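Local atomic coordinates of COG0778: Nitroreductase (PDB entry 2B67), a protein that binds flavin mononucleotide and probably uses it to pass electrons from a reduced nicotinamide cofactor to an acceptor. Residues 10-15 with 145-150; 137-142 with 178-183; 31-36 with 50-55. All coordinates share one frame; numbering follows the deposited sequence.

In the fold
Starting from the N terminus, residues 10-15 at the end of helix 5-12 are the first to take part, and contact 1 joins them to 145-150 at the end of helix 124-148, closing a loop of 129 residues. Contact 3 is nested inside that loop, seating helix 26-36 on strand 48-53. Contact 2 opens after contact 3 has closed, at 137-142, but before contact 1 closes; its partner 178-183 follows later, and so contacts 1 and 2 cross. Helix 124-148 serves both of them, while contacts 2 and 3 reach the same antiparallel sheet. Together they tie the N-terminal flavin-binding segment and two helices to that sheet, beside the second subunit.

Contact 1 (10-15 with 145-150); sequences NKKRHA and ALTDQG
Thr-147 makes every direct side-chain contact from its segment, and its hydroxyl faces carbon across the contact. Thr-147 OG1 lies 3.5 Å from Arg-13 CG, against the aliphatic start of that chain, while its hydrogen bond goes back along its own helix to Val-143 O. The methyl takes the other neighbour: Thr-147 CG2 is 3.8 Å from Lys-12 CG. Lys-12 can lean over this methyl because its CG stands between the backbone N and the carbonyl carbon (chi1 55°). Its ammonium then reaches a bridging water, 2.7 Å from Lys-12 NZ, which in turn donates a weak bond to Asp-148 OD2 at 3.3 Å. Helix 124-148 ends just beyond in a Schellman motif, with Gly-150 as the C-prime residue at positive phi. Arg-13 turns away after CG, its chain bending at chi2 and chi3; NH1 forms a salt bridge to the FMN phosphate and NH2 a hydrogen bond to Leu-38 O of the second subunit. With Ala-15 N also bonded to the phosphate, and Arg-194 close by, the contact backs the phosphate end of the FMN site of a nitroreductase-family dimer.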
ATOM      1  N   ASN A  10      14.288   4.715   2.997  1.00 22.32           N
ATOM      2  CA  ASN A  10      13.957   3.323   2.708  1.00 22.69           C
ATOM      3  C   ASN A  10      14.991   2.344   3.211  1.00 23.56           C
ATOM      4  O   ASN A  10      14.657   1.283   3.701  1.00 23.53           O
ATOM      5  CB  ASN A  10      13.729   3.124   1.213  1.00 21.53           C
ATOM      6  CG  ASN A  10      12.253   3.179   0.848  1.00 22.14           C
ATOM      7  OD1 ASN A  10      11.526   2.176   0.919  1.00 20.78           O
ATOM      8  ND2 ASN A  10      11.802   4.352   0.492  1.00 20.73           N
ATOM      9  N   LYS A  11      16.259   2.728   3.113  1.00 25.52           N
ATOM     10  CA  LYS A  11      17.342   1.854   3.553  1.00 27.25           C
ATOM     11  C   LYS A  11      17.371   1.728   5.072  1.00 27.03           C
ATOM     12  O   LYS A  11      17.902   0.764   5.604  1.00 27.72           O
ATOM     13  CB  LYS A  11      18.691   2.310   2.996  1.00 27.98           C
ATOM     14  CG  LYS A  11      19.000   1.797   1.588  1.00 30.35           C
ATOM     15  CD  LYS A  11      20.523   1.762   1.372  1.00 35.87           C
ATOM     16  CE  LYS A  11      20.959   2.364   0.037  1.00 37.61           C
ATOM     17  NZ  LYS A  11      22.076   3.341   0.267  1.00 40.29           N
ATOM     18  N   LYS A  12      16.766   2.676   5.775  1.00 26.71           N
ATOM     19  CA  LYS A  12      16.660   2.477   7.208  1.00 26.77           C
ATOM     20  C   LYS A  12      15.365   1.881   7.754  1.00 25.80           C
ATOM     21  O   LYS A  12      15.284   1.658   8.950  1.00 24.88           O
ATOM     22  CB  LYS A  12      17.112   3.700   7.997  1.00 27.65           C
ATOM     23  CG  LYS A  12      16.442   4.954   7.666  1.00 30.54           C
ATOM     24  CD  LYS A  12      17.451   6.092   7.934  1.00 34.62           C
ATOM     25  CE  LYS A  12      16.746   7.290   8.516  1.00 35.86           C
ATOM     26  NZ  LYS A  12      17.472   8.501   8.099  1.00 40.76           N
ATOM     27  N   ARG A  13      14.373   1.619   6.899  1.00 24.43           N
ATOM     28  CA  ARG A  13      13.183   0.894   7.334  1.00 23.47           C
ATOM     29  C   ARG A  13      13.527  -0.602   7.362  1.00 23.62           C
ATOM     30  O   ARG A  13      13.996  -1.145   6.380  1.00 23.39           O
ATOM     31  CB  ARG A  13      11.983   1.162   6.418  1.00 22.71           C
ATOM     32  CG  ARG A  13      10.673   0.558   6.943  1.00 22.77           C
ATOM     33  CD  ARG A  13       9.827  -0.111   5.883  1.00 21.97           C
ATOM     34  NE  ARG A  13      10.581  -0.871   4.878  1.00 20.43           N
ATOM     35  CZ  ARG A  13      10.884  -2.164   4.944  1.00 21.06           C
ATOM     36  NH1 ARG A  13      10.532  -2.903   5.984  1.00 19.39           N
ATOM     37  NH2 ARG A  13      11.545  -2.733   3.942  1.00 20.37           N
ATOM     38  N   HIS A  14      13.306  -1.258   8.491  1.00 23.68           N
ATOM     39  CA  HIS A  14      13.510  -2.696   8.579  1.00 24.37           C
ATOM     40  C   HIS A  14      12.297  -3.317   9.264  1.00 23.55           C
ATOM     41  O   HIS A  14      11.565  -2.628   9.973  1.00 23.46           O
ATOM     42  CB  HIS A  14      14.812  -3.019   9.348  1.00 24.43           C
ATOM     43  CG  HIS A  14      16.058  -2.548   8.647  1.00 28.26           C
ATOM     44  ND1 HIS A  14      16.790  -1.453   9.067  1.00 30.26           N
ATOM     45  CD2 HIS A  14      16.698  -3.023   7.546  1.00 31.31           C
ATOM     46  CE1 HIS A  14      17.816  -1.269   8.252  1.00 30.87           C
ATOM     47  NE2 HIS A  14      17.785  -2.207   7.321  1.00 31.39           N
ATOM     48  N   ALA A  15      12.080  -4.609   9.045  1.00 22.49           N
ATOM     49  CA  ALA A  15      11.073  -5.348   9.784  1.00 22.05           C
ATOM     50  C   ALA A  15      11.619  -5.553  11.193  1.00 21.57           C
ATOM     51  O   ALA A  15      12.499  -6.386  11.407  1.00 22.81           O
ATOM     52  CB  ALA A  15      10.791  -6.695   9.117  1.00 21.86           C
ATOM     53  N   ALA A 145       6.770   7.085   7.758  1.00 12.65           N
ATOM     54  CA  ALA A 145       6.662   8.213   8.677  1.00 13.47           C
ATOM     55  C   ALA A 145       7.275   7.892  10.057  1.00 12.87           C
ATOM     56  O   ALA A 145       7.952   8.722  10.641  1.00 14.38           O
ATOM     57  CB  ALA A 145       5.190   8.731   8.789  1.00 11.69           C
ATOM     58  N   LEU A 146       7.049   6.685  10.563  1.00 13.44           N
ATOM     59  CA  LEU A 146       7.650   6.219  11.827  1.00 13.41           C
ATOM     60  C   LEU A 146       9.171   6.175  11.729  1.00 14.61           C
ATOM     61  O   LEU A 146       9.905   6.672  12.634  1.00 14.14           O
ATOM     62  CB  LEU A 146       7.108   4.818  12.183  1.00 12.94           C
ATOM     63  CG  LEU A 146       5.644   4.813  12.682  1.00 14.07           C
ATOM     64  CD1 LEU A 146       5.044   3.396  12.821  1.00 13.22           C
ATOM     65  CD2 LEU A 146       5.488   5.607  13.984  1.00 11.97           C
ATOM     66  N   THR A 147       9.634   5.584  10.623  1.00 15.16           N
ATOM     67  CA  THR A 147      11.049   5.459  10.310  1.00 15.66           C
ATOM     68  C   THR A 147      11.688   6.830  10.284  1.00 17.03           C
ATOM     69  O   THR A 147      12.739   7.021  10.879  1.00 16.33           O
ATOM     70  CB  THR A 147      11.287   4.765   8.950  1.00 15.62           C
ATOM     71  OG1 THR A 147      10.735   3.439   8.974  1.00 15.12           O
ATOM     72  CG2 THR A 147      12.799   4.692   8.627  1.00 15.69           C
ATOM     73  N   ASP A 148      11.064   7.770   9.573  1.00 17.61           N
ATOM     74  CA  ASP A 148      11.535   9.159   9.567  1.00 19.52           C
ATOM     75  C   ASP A 148      11.710   9.800  10.952  1.00 20.16           C
ATOM     76  O   ASP A 148      12.501  10.714  11.115  1.00 20.24           O
ATOM     77  CB  ASP A 148      10.600  10.054   8.751  1.00 19.59           C
ATOM     78  CG  ASP A 148      11.252  11.385   8.385  1.00 22.13           C
ATOM     79  OD1 ASP A 148      10.711  12.443   8.774  1.00 24.96           O
ATOM     80  OD2 ASP A 148      12.320  11.353   7.733  1.00 25.17           O
ATOM     81  N   GLN A 149      10.935   9.349  11.932  1.00 20.48           N
ATOM     82  CA  GLN A 149      11.090   9.846  13.269  1.00 21.10           C
ATOM     83  C   GLN A 149      12.024   8.993  14.093  1.00 19.98           C
ATOM     84  O   GLN A 149      12.142   9.223  15.277  1.00 20.53           O
ATOM     85  CB  GLN A 149       9.765   9.892  13.990  1.00 21.14           C
ATOM     86  CG  GLN A 149       8.703  10.730  13.353  1.00 25.48           C
ATOM     87  CD  GLN A 149       7.572  10.983  14.339  1.00 31.34           C
ATOM     88  OE1 GLN A 149       7.835  11.164  15.532  1.00 34.89           O
ATOM     89  NE2 GLN A 149       6.323  11.017  13.858  1.00 30.62           N
ATOM     90  N   GLY A 150      12.676   8.009  13.489  1.00 19.84           N
ATOM     91  CA  GLY A 150      13.629   7.150  14.226  1.00 19.56           C
ATOM     92  C   GLY A 150      12.955   6.000  14.968  1.00 19.03           C
ATOM     93  O   GLY A 150      13.554   5.398  15.876  1.00 19.04           O
TER
HETATM   94  O   HOH W   1      15.358  10.119   8.406  1.00 47.52           O

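Contact 2 (137-142 with 178-183)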
ATOM      1  N   LEU A 137      -1.578   1.026   0.704  1.00 12.19           N
ATOM      2  CA  LEU A 137      -1.097   2.392   0.473  1.00 12.31           C
ATOM      3  C   LEU A 137      -0.756   3.124   1.776  1.00 13.35           C
ATOM      4  O   LEU A 137       0.360   3.614   1.929  1.00 13.05           O
ATOM      5  CB  LEU A 137      -2.118   3.206  -0.325  1.00 12.80           C
ATOM      6  CG  LEU A 137      -2.350   2.795  -1.781  1.00 12.32           C
ATOM      7  CD1 LEU A 137      -3.590   3.531  -2.289  1.00 11.97           C
ATOM      8  CD2 LEU A 137      -1.107   3.138  -2.619  1.00 13.30           C
ATOM      9  N   VAL A 138      -1.718   3.196   2.716  1.00 13.06           N
ATOM     10  CA  VAL A 138      -1.495   3.962   3.919  1.00 11.98           C
ATOM     11  C   VAL A 138      -0.515   3.231   4.868  1.00 13.00           C
ATOM     12  O   VAL A 138       0.218   3.894   5.592  1.00 11.85           O
ATOM     13  CB  VAL A 138      -2.839   4.413   4.648  1.00 12.23           C
ATOM     14  CG1 VAL A 138      -3.493   3.257   5.401  1.00 10.88           C
ATOM     15  CG2 VAL A 138      -2.598   5.622   5.597  1.00 11.23           C
ATOM     16  N   ALA A 139      -0.538   1.888   4.904  1.00 11.68           N
ATOM     17  CA  ALA A 139       0.343   1.193   5.805  1.00 12.79           C
ATOM     18  C   ALA A 139       1.805   1.533   5.487  1.00 12.67           C
ATOM     19  O   ALA A 139       2.589   1.782   6.388  1.00 12.81           O
ATOM     20  CB  ALA A 139       0.123  -0.290   5.735  1.00 11.60           C
HETATM   21  N   MSE A 140       2.153   1.519   4.201  1.00 13.33           N
HETATM   22  CA  MSE A 140       3.485   1.941   3.707  1.00 13.80           C
HETATM   23  C   MSE A 140       3.891   3.371   4.148  1.00 13.76           C
HETATM   24  O   MSE A 140       5.008   3.595   4.639  1.00 12.28           O
HETATM   25  CB  MSE A 140       3.530   1.869   2.183  1.00 13.41           C
HETATM   26  CG  MSE A 140       4.892   2.263   1.569  1.00 16.83           C
HETATM   27 SE   MSE A 140       6.116   0.737   1.710  0.80 23.00          SE
HETATM   28  CE  MSE A 140       7.158   1.183   3.288  1.00 17.05           C
ATOM     29  N   ASN A 141       2.964   4.307   3.994  1.00 13.01           N
ATOM     30  CA  ASN A 141       3.228   5.719   4.325  1.00 13.65           C
ATOM     31  C   ASN A 141       3.477   5.831   5.846  1.00 13.00           C
ATOM     32  O   ASN A 141       4.389   6.538   6.285  1.00 11.83           O
ATOM     33  CB  ASN A 141       2.056   6.611   3.863  1.00 12.83           C
ATOM     34  CG  ASN A 141       2.520   7.987   3.355  1.00 16.80           C
ATOM     35  OD1 ASN A 141       3.667   8.160   2.940  1.00 20.98           O
ATOM     36  ND2 ASN A 141       1.623   8.957   3.371  1.00 17.90           N
ATOM     37  N   LEU A 142       2.707   5.055   6.613  1.00 12.77           N
ATOM     38  CA  LEU A 142       2.819   5.022   8.092  1.00 13.44           C
ATOM     39  C   LEU A 142       4.172   4.497   8.588  1.00 12.61           C
ATOM     40  O   LEU A 142       4.794   5.107   9.468  1.00 12.00           O
ATOM     41  CB  LEU A 142       1.705   4.170   8.692  1.00 13.37           C
ATOM     42  CG  LEU A 142       1.795   3.906  10.204  1.00 15.31           C
ATOM     43  CD1 LEU A 142       1.801   5.244  10.965  1.00 14.69           C
ATOM     44  CD2 LEU A 142       0.645   2.980  10.666  1.00 15.53           C
ATOM     45  N   LEU A 178      -4.315  -5.340   9.267  1.00 14.84           N
ATOM     46  CA  LEU A 178      -2.876  -5.472   9.618  1.00 14.92           C
ATOM     47  C   LEU A 178      -2.680  -5.026  11.055  1.00 14.60           C
ATOM     48  O   LEU A 178      -3.377  -4.109  11.525  1.00 14.17           O
ATOM     49  CB  LEU A 178      -2.026  -4.480   8.768  1.00 15.03           C
ATOM     50  CG  LEU A 178      -1.764  -4.678   7.277  1.00 16.18           C
ATOM     51  CD1 LEU A 178      -0.947  -3.508   6.693  1.00 17.87           C
ATOM     52  CD2 LEU A 178      -1.064  -6.034   6.994  1.00 15.94           C
ATOM     53  N   LEU A 179      -1.688  -5.615  11.719  1.00 14.53           N
ATOM     54  CA  LEU A 179      -1.182  -5.088  12.983  1.00 15.05           C
ATOM     55  C   LEU A 179       0.207  -4.533  12.689  1.00 14.83           C
ATOM     56  O   LEU A 179       1.022  -5.204  12.069  1.00 15.55           O
ATOM     57  CB  LEU A 179      -1.092  -6.180  14.085  1.00 14.91           C
ATOM     58  CG  LEU A 179      -2.362  -6.984  14.412  1.00 16.88           C
ATOM     59  CD1 LEU A 179      -2.107  -7.932  15.609  1.00 15.59           C
ATOM     60  CD2 LEU A 179      -3.593  -6.060  14.694  1.00 12.05           C
ATOM     61  N   ILE A 180       0.466  -3.317  13.134  1.00 13.92           N
ATOM     62  CA  ILE A 180       1.760  -2.675  12.955  1.00 13.80           C
ATOM     63  C   ILE A 180       2.321  -2.484  14.336  1.00 13.66           C
ATOM     64  O   ILE A 180       1.820  -1.621  15.080  1.00 12.92           O
ATOM     65  CB  ILE A 180       1.654  -1.231  12.374  1.00 13.30           C
ATOM     66  CG1 ILE A 180       0.545  -1.093  11.320  1.00 17.48           C
ATOM     67  CG2 ILE A 180       3.033  -0.745  11.927  1.00 14.43           C
ATOM     68  CD1 ILE A 180       0.928  -1.352   9.987  1.00 17.28           C
ATOM     69  N   THR A 181       3.347  -3.250  14.682  1.00 13.55           N
ATOM     70  CA  THR A 181       4.021  -3.028  15.958  1.00 14.07           C
ATOM     71  C   THR A 181       4.914  -1.807  15.873  1.00 14.69           C
ATOM     72  O   THR A 181       5.494  -1.525  14.829  1.00 13.68           O
ATOM     73  CB  THR A 181       4.854  -4.226  16.378  1.00 13.92           C
ATOM     74  OG1 THR A 181       5.738  -4.588  15.302  1.00 16.81           O
ATOM     75  CG2 THR A 181       3.897  -5.426  16.761  1.00 10.36           C
ATOM     76  N   VAL A 182       5.024  -1.085  16.981  1.00 15.40           N
ATOM     77  CA  VAL A 182       5.765   0.183  16.982  1.00 14.99           C
ATOM     78  C   VAL A 182       6.693   0.240  18.174  1.00 16.16           C
ATOM     79  O   VAL A 182       6.282  -0.034  19.304  1.00 15.50           O
ATOM     80  CB  VAL A 182       4.825   1.399  16.954  1.00 14.61           C
ATOM     81  CG1 VAL A 182       5.651   2.681  16.793  1.00 13.99           C
ATOM     82  CG2 VAL A 182       3.839   1.271  15.750  1.00 12.17           C
ATOM     83  N   GLY A 183       7.956   0.535  17.913  1.00 16.43           N
ATOM     84  CA  GLY A 183       8.919   0.635  18.989  1.00 18.09           C
ATOM     85  C   GLY A 183      10.306   0.885  18.485  1.00 19.41           C
ATOM     86  O   GLY A 183      10.583   0.835  17.282  1.00 18.62           O
TER
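Ala-139 is the first residue of the helical segment to meet strand 178-183, and its methyl makes a close fit: Ala-139 CB is 3.5 Å from Leu-178 CD1. Leu-178 delivers CD1 by placing CG anti to its carbonyl carbon (chi1 -72°), with CD1 extended beyond it. The same alanine methyl has a looser neighbour in Ile-180, whose CD1 is 4.5 Å from Ala-139 CB. Two strand residues pointing to one side of the sheet thus share a single small side chain, and the alanine also packs on Leu-137 of the second subunit.

Helix and strand run almost exactly parallel here, their axes 10.9 Å apart and 3° from alignment. This is the core packing of an alpha-beta sandwich: helix 124-148 lies along the antiparallel sheet, in which strand 174-183 sits between 77-84 and 152-156.

Next along the helix, Met-140, present as selenomethionine, packs on Pro-40 of the second subunit. Asn-141 is buried, but its ND2 is used twice, bonding to Ala-36 O in its own chain and to Asn-10 OD1 of the second subunit. Leu-142 brings the segment back to the strand. Its CG lies anti to the backbone N (chi1 173°), and its CD2 comes to 4.1 Å from Ile-180 CG1, the two side chains meeting at a slant. Leu-142 also packs on Ala-32, Ile-33 and Ala-36, so that one side chain touches both helix 26-36 and the sheet.

Contact 3 (31-36 with 50-55)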
ATOM      1  N   THR A  31       1.550  12.136  15.142  1.00 18.96           N
ATOM      2  CA  THR A  31       2.155  12.807  13.990  1.00 19.44           C
ATOM      3  C   THR A  31       2.347  11.841  12.804  1.00 18.72           C
ATOM      4  O   THR A  31       2.030  12.185  11.662  1.00 17.71           O
ATOM      5  CB  THR A  31       3.504  13.431  14.355  1.00 20.35           C
ATOM      6  OG1 THR A  31       3.287  14.453  15.342  1.00 22.64           O
ATOM      7  CG2 THR A  31       4.178  14.011  13.130  1.00 21.41           C
ATOM      8  N   ALA A  32       2.903  10.652  13.085  1.00 17.42           N
ATOM      9  CA  ALA A  32       3.186   9.683  12.027  1.00 16.00           C
ATOM     10  C   ALA A  32       1.885   9.324  11.294  1.00 15.56           C
ATOM     11  O   ALA A  32       1.866   9.166  10.070  1.00 15.06           O
ATOM     12  CB  ALA A  32       3.849   8.440  12.614  1.00 15.24           C
ATOM     13  N   ILE A  33       0.797   9.235  12.054  1.00 14.87           N
ATOM     14  CA  ILE A  33      -0.484   8.868  11.490  1.00 15.34           C
ATOM     15  C   ILE A  33      -1.030  10.027  10.680  1.00 16.14           C
ATOM     16  O   ILE A  33      -1.606   9.817   9.611  1.00 15.67           O
ATOM     17  CB  ILE A  33      -1.482   8.325  12.559  1.00 14.74           C
ATOM     18  CG1 ILE A  33      -0.981   6.990  13.134  1.00 15.37           C
ATOM     19  CG2 ILE A  33      -2.907   8.185  11.972  1.00 14.95           C
ATOM     20  CD1 ILE A  33      -1.832   6.482  14.309  1.00 14.97           C
ATOM     21  N   GLU A  34      -0.813  11.250  11.158  1.00 16.99           N
ATOM     22  CA  GLU A  34      -1.222  12.417  10.391  1.00 18.78           C
ATOM     23  C   GLU A  34      -0.445  12.564   9.077  1.00 18.88           C
ATOM     24  O   GLU A  34      -1.026  12.928   8.029  1.00 19.50           O
ATOM     25  CB  GLU A  34      -1.180  13.692  11.231  1.00 18.81           C
ATOM     26  CG  GLU A  34      -1.818  14.891  10.534  1.00 23.14           C
ATOM     27  CD  GLU A  34      -1.799  16.138  11.393  1.00 27.51           C
ATOM     28  OE1 GLU A  34      -0.784  16.368  12.092  1.00 32.44           O
ATOM     29  OE2 GLU A  34      -2.799  16.879  11.391  1.00 31.06           O
ATOM     30  N   ILE A  35       0.849  12.272   9.094  1.00 17.96           N
ATOM     31  CA  ILE A  35       1.590  12.237   7.807  1.00 16.94           C
ATOM     32  C   ILE A  35       1.101  11.084   6.890  1.00 15.83           C
ATOM     33  O   ILE A  35       0.911  11.283   5.685  1.00 16.05           O
ATOM     34  CB  ILE A  35       3.149  12.159   8.011  1.00 17.41           C
ATOM     35  CG1 ILE A  35       3.678  13.456   8.647  1.00 18.36           C
ATOM     36  CG2 ILE A  35       3.883  11.955   6.687  1.00 17.19           C
ATOM     37  CD1 ILE A  35       5.133  13.319   9.136  1.00 16.83           C
ATOM     38  N   ALA A  36       0.897   9.895   7.470  1.00 14.04           N
ATOM     39  CA  ALA A  36       0.548   8.704   6.716  1.00 13.27           C
ATOM     40  C   ALA A  36      -0.763   8.895   5.929  1.00 13.80           C
ATOM     41  O   ALA A  36      -0.847   8.491   4.775  1.00 13.32           O
ATOM     42  CB  ALA A  36       0.428   7.467   7.646  1.00 12.68           C
ATOM     43  N   PHE A  50      -7.329   3.908  12.431  1.00 11.21           N
ATOM     44  CA  PHE A  50      -6.108   3.536  13.170  1.00 11.45           C
ATOM     45  C   PHE A  50      -6.420   3.344  14.651  1.00 11.94           C
ATOM     46  O   PHE A  50      -6.832   4.289  15.371  1.00 12.38           O
ATOM     47  CB  PHE A  50      -5.025   4.607  12.979  1.00 11.16           C
ATOM     48  CG  PHE A  50      -4.570   4.757  11.554  1.00 12.70           C
ATOM     49  CD1 PHE A  50      -5.346   5.471  10.627  1.00 12.46           C
ATOM     50  CD2 PHE A  50      -3.373   4.157  11.130  1.00 12.85           C
ATOM     51  CE1 PHE A  50      -4.934   5.582   9.286  1.00 16.32           C
ATOM     52  CE2 PHE A  50      -2.932   4.288   9.826  1.00 16.52           C
ATOM     53  CZ  PHE A  50      -3.705   4.988   8.894  1.00 16.39           C
ATOM     54  N   VAL A  51      -6.255   2.119  15.118  1.00 11.74           N
ATOM     55  CA  VAL A  51      -6.502   1.844  16.520  1.00 11.86           C
ATOM     56  C   VAL A  51      -5.152   1.727  17.239  1.00 13.00           C
ATOM     57  O   VAL A  51      -4.434   0.739  17.062  1.00 12.35           O
ATOM     58  CB  VAL A  51      -7.409   0.596  16.716  1.00 11.63           C
ATOM     59  CG1 VAL A  51      -7.665   0.384  18.195  1.00 10.53           C
ATOM     60  CG2 VAL A  51      -8.764   0.788  15.977  1.00 11.42           C
ATOM     61  N   VAL A  52      -4.802   2.767  18.009  1.00 12.49           N
ATOM     62  CA  VAL A  52      -3.543   2.802  18.739  1.00 13.75           C
ATOM     63  C   VAL A  52      -3.653   2.055  20.077  1.00 14.06           C
ATOM     64  O   VAL A  52      -4.316   2.510  21.022  1.00 15.45           O
ATOM     65  CB  VAL A  52      -3.050   4.254  18.923  1.00 12.46           C
ATOM     66  CG1 VAL A  52      -1.770   4.298  19.688  1.00 14.66           C
ATOM     67  CG2 VAL A  52      -2.888   4.924  17.552  1.00 12.90           C
ATOM     68  N   VAL A  53      -3.001   0.914  20.151  1.00 14.15           N
ATOM     69  CA  VAL A  53      -3.161   0.044  21.308  1.00 14.74           C
ATOM     70  C   VAL A  53      -2.007   0.237  22.278  1.00 15.71           C
ATOM     71  O   VAL A  53      -0.847  -0.068  21.949  1.00 15.18           O
ATOM     72  CB  VAL A  53      -3.307  -1.424  20.888  1.00 13.72           C
ATOM     73  CG1 VAL A  53      -3.526  -2.337  22.107  1.00 14.52           C
ATOM     74  CG2 VAL A  53      -4.487  -1.542  19.873  1.00 14.19           C
ATOM     75  N   ARG A  54      -2.353   0.743  23.464  1.00 16.27           N
ATOM     76  CA  ARG A  54      -1.404   0.977  24.548  1.00 19.53           C
ATOM     77  C   ARG A  54      -1.862   0.256  25.811  1.00 20.77           C
ATOM     78  O   ARG A  54      -1.060  -0.007  26.691  1.00 22.39           O
ATOM     79  CB  ARG A  54      -1.260   2.483  24.863  1.00 18.72           C
ATOM     80  CG  ARG A  54      -0.382   3.211  23.896  1.00 20.84           C
ATOM     81  CD  ARG A  54      -0.213   4.722  24.267  1.00 20.96           C
ATOM     82  NE  ARG A  54       0.504   5.429  23.193  1.00 23.96           N
ATOM     83  CZ  ARG A  54       1.839   5.504  23.065  1.00 24.68           C
ATOM     84  NH1 ARG A  54       2.333   6.164  22.032  1.00 24.91           N
ATOM     85  NH2 ARG A  54       2.680   4.932  23.941  1.00 17.60           N
ATOM     86  N   GLU A  55      -3.155  -0.028  25.899  1.00 21.68           N
ATOM     87  CA  GLU A  55      -3.707  -0.694  27.056  1.00 23.80           C
ATOM     88  C   GLU A  55      -4.029  -2.166  26.843  1.00 22.93           C
ATOM     89  O   GLU A  55      -3.798  -2.947  27.757  1.00 23.82           O
ATOM     90  CB  GLU A  55      -4.936   0.043  27.604  1.00 24.79           C
ATOM     91  CG  GLU A  55      -4.647   0.744  28.915  1.00 30.75           C
ATOM     92  CD  GLU A  55      -4.317   2.203  28.727  1.00 38.16           C
ATOM     93  OE1 GLU A  55      -3.108   2.559  28.767  1.00 38.80           O
ATOM     94  OE2 GLU A  55      -5.284   2.991  28.528  1.00 42.05           O
TER
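The backbones of helix 31-36 and strand 50-53 come nearest at Ile-33 and Phe-50, whose CA atoms are 7.9 Å apart, and the gap is bridged by side chains alone. Ile-33 does the work from the helix with two branches. Its CG2 methyl sits over a face of the Phe-50 ring, 4.0 Å from the ring centroid and 16° off the normal, a CH-pi contact displaced slightly toward the CG end: Ile-33 CG2 to Phe-50 CG is 3.8 Å. The other branch, with CG1 anti to the carbonyl carbon (chi1 -66°), runs past the ring toward the next strand residue on the same side. There Ile-33 CD1 touches Val-52 CG2 at 3.7 Å, and it also lies 3.9 Å from Phe-50 CB.

Phe-50 and Val-52 both point to the helical layer because residues alternate sides along a strand, and Val-51 between them faces the other way. The helix here covers one face of the sheet, as in an alpha-beta sandwich, at a strand that is outermost in its own chain. The second subunit carries the sheet onward: Phe-50, Val-51 and Val-52 pair in parallel with one of its strands, and Ile-200 of that subunit packs on both Ile-33 and Phe-50. Within the chain, Phe-50 also rests on Val-138 of helix 124-148 and on Ile-79 and Leu-81 of the adjoining strand, while its ring meets that of Trp-48 with the planes at about 65°.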